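Local coordinates for 3-oxoacyl-[acyl-carrier-protein] synthase 3 (Micrococcus luteus NCTC 2665, PDB 4EWP) that probably catalyses the condensation of an acetyl-CoA starter with malonyl-ACP that initiates fatty acid synthesis, at residues 75-80 with 174-179; 314-319 with 345-350. All blocks are in the same frame, centred on the assembly; numbering follows the deposited sequence.

From the N terminus, the chain first runs through strand 13-22 and then helix 62-76. Interaction 1 joins the end of that helix and the turn after it (75-80) to strand 170-180 (174-179), closing a long loop of 93 intervening residues. Interaction 2 opens only later. It closes a shorter loop, from helix 311-322 back to the end of strand 341-348 and the C terminus. The two loops follow in series, neither nested nor crossed. Each contact ties a helix to one of the two five-stranded sheets. Their centres are about 14 Å apart. Arg-76 NH2 and His-317 NE2 make a packing contact at 3.1 Å. Glu-72 OE2 forms a salt bridge with Arg-76 and a hydrogen bond with His-317.

Interaction 1. Residues 75-80 with 174-179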
# COMPACT_ATOMS: atom_id res chain seq x y z
N GLU A 75 21.14 -3.21 -12.39
CA GLU A 75 22.48 -3.39 -12.93
C GLU A 75 23.20 -4.62 -12.33
O GLU A 75 23.82 -5.42 -13.04
CB GLU A 75 23.31 -2.12 -12.73
CG GLU A 75 24.74 -2.25 -13.23
CD GLU A 75 25.62 -1.07 -12.84
OE1 GLU A 75 25.33 -0.43 -11.80
OE2 GLU A 75 26.60 -0.78 -13.58
N ARG A 76 23.09 -4.78 -11.02
CA ARG A 76 23.70 -5.93 -10.34
C ARG A 76 23.05 -7.26 -10.70
O ARG A 76 23.69 -8.29 -10.63
CB ARG A 76 23.66 -5.75 -8.83
CG ARG A 76 24.65 -4.75 -8.29
CD ARG A 76 24.51 -4.72 -6.80
NE ARG A 76 25.44 -3.78 -6.20
CZ ARG A 76 25.86 -3.87 -4.95
NH1 ARG A 76 25.44 -4.86 -4.18
NH2 ARG A 76 26.72 -2.97 -4.47
N ALA A 77 21.77 -7.22 -11.06
CA ALA A 77 21.06 -8.42 -11.48
C ALA A 77 21.28 -8.74 -12.97
O ALA A 77 20.85 -9.79 -13.46
CB ALA A 77 19.56 -8.26 -11.18
N GLY A 78 21.97 -7.86 -13.69
CA GLY A 78 22.13 -8.04 -15.13
C GLY A 78 20.80 -7.89 -15.87
O GLY A 78 20.61 -8.47 -16.93
N LEU A 79 19.86 -7.13 -15.30
CA LEU A 79 18.53 -6.97 -15.91
C LEU A 79 18.28 -5.54 -16.38
O LEU A 79 19.05 -4.64 -16.08
CB LEU A 79 17.45 -7.33 -14.88
CG LEU A 79 17.33 -8.77 -14.36
CD1 LEU A 79 16.41 -8.79 -13.15
CD2 LEU A 79 16.83 -9.73 -15.45
N GLN A 80 17.19 -5.32 -17.11
CA GLN A 80 16.70 -3.94 -17.26
C GLN A 80 15.25 -3.76 -16.81
O GLN A 80 14.58 -4.73 -16.43
CB GLN A 80 16.87 -3.44 -18.66
CG GLN A 80 16.84 -4.53 -19.67
CD GLN A 80 17.58 -4.10 -20.89
OE1 GLN A 80 18.49 -3.28 -20.78
NE2 GLN A 80 17.19 -4.61 -22.05
N ALA A 174 16.76 -1.27 -2.27
CA ALA A 174 15.97 -2.03 -3.23
C ALA A 174 16.44 -3.45 -3.41
O ALA A 174 17.62 -3.73 -3.38
CB ALA A 174 15.92 -1.31 -4.58
N VAL A 175 15.51 -4.35 -3.65
CA VAL A 175 15.83 -5.75 -3.83
C VAL A 175 15.05 -6.28 -5.04
O VAL A 175 13.95 -5.80 -5.35
CB VAL A 175 15.51 -6.48 -2.52
CG1 VAL A 175 14.55 -7.63 -2.73
CG2 VAL A 175 16.79 -6.83 -1.75
N ILE A 176 15.63 -7.24 -5.76
CA ILE A 176 14.89 -7.90 -6.83
C ILE A 176 14.66 -9.38 -6.53
O ILE A 176 15.60 -10.15 -6.31
CB ILE A 176 15.56 -7.74 -8.21
CG1 ILE A 176 15.64 -6.25 -8.60
CG2 ILE A 176 14.76 -8.51 -9.27
CD1 ILE A 176 16.43 -6.00 -9.86
N VAL A 177 13.40 -9.78 -6.50
CA VAL A 177 13.07 -11.16 -6.20
C VAL A 177 12.74 -11.89 -7.49
O VAL A 177 11.90 -11.44 -8.28
CB VAL A 177 11.87 -11.24 -5.25
CG1 VAL A 177 11.52 -12.70 -4.96
CG2 VAL A 177 12.17 -10.45 -3.98
N ALA A 178 13.39 -13.02 -7.72
CA ALA A 178 13.20 -13.74 -8.97
C ALA A 178 12.83 -15.22 -8.78
O ALA A 178 13.19 -15.86 -7.78
CB ALA A 178 14.46 -13.62 -9.84
N ALA A 179 12.14 -15.76 -9.78
CA ALA A 179 11.93 -17.20 -9.85
C ALA A 179 13.26 -17.93 -9.72
O ALA A 179 14.29 -17.47 -10.22
CB ALA A 179 11.23 -17.58 -11.17
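Ile-176 turns CG1 away from its carbonyl carbon (chi1 -61°). Its second torsion is extended (chi2 173°). This carries CD1 out from the strand to Ala-77, while the CG2 branch goes toward Leu-79. Leu-79 has a similar first torsion (chi1 -66°), and its CD1 branch turns back toward the strand. The contact is entirely apolar. Ile-176 CD1 stands 4.1 Å from Ala-77 CB. On the other branch, Ile-176 CG2 lies 4.2 Å from Leu-79 CD1. Leu-79 CD1 is also 4.3 Å from Ile-176 CD1, so this one methyl meets both branches of the isoleucine. Ala-77 CB and Leu-79 CD1 pack against each other as well, at 3.8 Å, and together they cover the tip of Ile-176. The spacings are those of ordinary van der Waals packing, and the shared surface is small, 96 Å².

Gly-78 lies between the two touching residues. Its positive phi closes a Schellman motif, with Gly-78 N bonded to Glu-75 O at 3.1 Å, and the chain leaves the helix there. Both Ala-77 and Leu-79 point their CB atoms toward the strand.

Ile-176 is buried, with Ala-73 and Leu-74 of helix 62-76 and Leu-146 of strand 144-152 also against it. Leu-79 reaches His-144 of that strand, and Ala-77 touches Ala-18 of strand 13-22. The contact lies on the face of the first mixed sheet that packs against helix 62-76, where strand 170-180 runs between strands 13-22 and 144-152. On the other face of the sheet, Val-175 and Val-177 pack on helix 125-138.

Interaction 2. Residues 314-319 with 345-350; sequences LAMHRL and QVVRLP
Met-316 meets Leu-349 in the tight part of this contact. Met-316 CG lies 3.7 Å from Leu-349 CD2, and Met-316 SD is 3.9 Å from the same methyl. Met-316 CE follows at 4.2 Å from Leu-349 CD2. Leu-349 CD2 thus sits against CG, SD and CE in turn, the outer part of the methionine. The two side chains lie alongside each other, pointing opposite ways. Met-316 leaves the helix with CG anti to the backbone N (chi1 -178°). It stays extended until chi3, where it bends (-64°) and keeps CE alongside the leucine.

The remaining approaches are looser. Met-316 CE comes only within 4.5 Å of Val-347 CG2, on the buried side. At the partly exposed end, Pro-350 CD is 4.3 Å from Met-316 SD. This proline is the last residue of the chain.

Gln-333 and Ile-273 also touch Met-316, and Leu-349 rests on Ala-331. The helix thus packs on the second mixed sheet. Leu-314 and His-317 touch Ala-21 of strand 13-22 in the first sheet, as expected of a helix in the layer between the two. Both sheets have strand order 1-5-4-2-3. Two such related halves, in five alpha-beta-alpha-beta-alpha layers, make the thiolase fold. The side chain of Met-316 is about 11 Å from that of His-275, a predicted active-site residue of this fold.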
# COMPACT_ATOMS: atom_id res chain seq x y z
N LEU A 314 19.31 -1.43 2.91
CA LEU A 314 20.50 -0.57 3.02
C LEU A 314 21.60 -1.28 3.82
O LEU A 314 22.77 -1.26 3.42
CB LEU A 314 20.16 0.78 3.66
CG LEU A 314 19.54 1.87 2.79
CD1 LEU A 314 19.26 3.11 3.62
CD2 LEU A 314 20.45 2.22 1.60
N ALA A 315 21.23 -1.90 4.93
CA ALA A 315 22.20 -2.57 5.80
C ALA A 315 22.75 -3.82 5.11
O ALA A 315 23.92 -4.14 5.23
CB ALA A 315 21.57 -2.95 7.12
N MET A 316 21.88 -4.51 4.37
CA MET A 316 22.29 -5.69 3.63
C MET A 316 23.33 -5.29 2.58
O MET A 316 24.35 -5.97 2.40
CB MET A 316 21.10 -6.33 2.92
CG MET A 316 21.46 -7.59 2.18
SD MET A 316 20.11 -8.14 1.12
CE MET A 316 18.86 -8.51 2.34
N HIS A 317 23.04 -4.19 1.90
CA HIS A 317 23.93 -3.64 0.89
C HIS A 317 25.30 -3.33 1.49
O HIS A 317 26.34 -3.65 0.90
CB HIS A 317 23.31 -2.40 0.26
CG HIS A 317 24.12 -1.80 -0.85
ND1 HIS A 317 25.18 -0.95 -0.63
CD2 HIS A 317 23.99 -1.89 -2.20
CE1 HIS A 317 25.69 -0.56 -1.79
NE2 HIS A 317 24.97 -1.11 -2.76
N ARG A 318 25.31 -2.71 2.66
CA ARG A 318 26.57 -2.39 3.31
C ARG A 318 27.30 -3.65 3.77
O ARG A 318 28.52 -3.72 3.69
CB ARG A 318 26.37 -1.44 4.49
CG ARG A 318 27.66 -1.10 5.22
CD ARG A 318 27.41 -0.08 6.32
NE ARG A 318 28.64 0.29 7.02
CZ ARG A 318 28.70 1.21 7.97
NH1 ARG A 318 27.61 1.86 8.35
NH2 ARG A 318 29.87 1.48 8.56
N LEU A 319 26.56 -4.63 4.26
CA LEU A 319 27.16 -5.88 4.70
C LEU A 319 27.94 -6.54 3.56
O LEU A 319 29.05 -7.04 3.76
CB LEU A 319 26.08 -6.84 5.21
CG LEU A 319 26.30 -7.36 6.62
CD1 LEU A 319 26.77 -6.23 7.52
CD2 LEU A 319 25.05 -8.01 7.17
N GLN A 345 12.04 -13.09 7.41
CA GLN A 345 12.40 -14.21 6.53
C GLN A 345 13.86 -14.57 6.71
O GLN A 345 14.68 -13.73 7.09
CB GLN A 345 12.23 -13.84 5.05
CG GLN A 345 10.85 -13.47 4.64
CD GLN A 345 10.61 -11.97 4.64
OE1 GLN A 345 11.53 -11.17 4.86
NE2 GLN A 345 9.38 -11.58 4.38
N VAL A 346 14.20 -15.81 6.41
CA VAL A 346 15.59 -16.15 6.17
C VAL A 346 15.82 -16.11 4.66
O VAL A 346 15.02 -16.64 3.87
CB VAL A 346 15.97 -17.51 6.76
CG1 VAL A 346 17.37 -17.90 6.34
CG2 VAL A 346 15.85 -17.46 8.31
N VAL A 347 16.88 -15.42 4.25
CA VAL A 347 17.14 -15.27 2.83
C VAL A 347 18.57 -15.65 2.49
O VAL A 347 19.48 -15.42 3.28
CB VAL A 347 16.85 -13.84 2.32
CG1 VAL A 347 15.38 -13.46 2.55
CG2 VAL A 347 17.80 -12.83 2.95
N ARG A 348 18.76 -16.24 1.32
CA ARG A 348 20.08 -16.48 0.75
C ARG A 348 20.57 -15.18 0.12
O ARG A 348 19.97 -14.67 -0.82
CB ARG A 348 19.98 -17.57 -0.30
CG ARG A 348 21.32 -18.07 -0.81
CD ARG A 348 21.29 -19.57 -0.98
NE ARG A 348 22.01 -20.22 0.11
CZ ARG A 348 21.55 -21.25 0.81
NH1 ARG A 348 20.36 -21.77 0.54
NH2 ARG A 348 22.29 -21.76 1.79
N LEU A 349 21.66 -14.62 0.64
CA LEU A 349 22.11 -13.31 0.17
C LEU A 349 22.59 -13.38 -1.27
O LEU A 349 23.22 -14.36 -1.67
CB LEU A 349 23.20 -12.76 1.07
CG LEU A 349 22.81 -12.50 2.53
CD1 LEU A 349 24.07 -12.38 3.41
CD2 LEU A 349 21.95 -11.27 2.62
N PRO A 350 22.28 -12.34 -2.06
CA PRO A 350 22.64 -12.27 -3.49
C PRO A 350 24.15 -12.22 -3.74
O PRO A 350 24.86 -11.71 -2.87
CB PRO A 350 21.98 -10.98 -3.97
CG PRO A 350 21.73 -10.16 -2.70
CD PRO A 350 21.50 -11.17 -1.61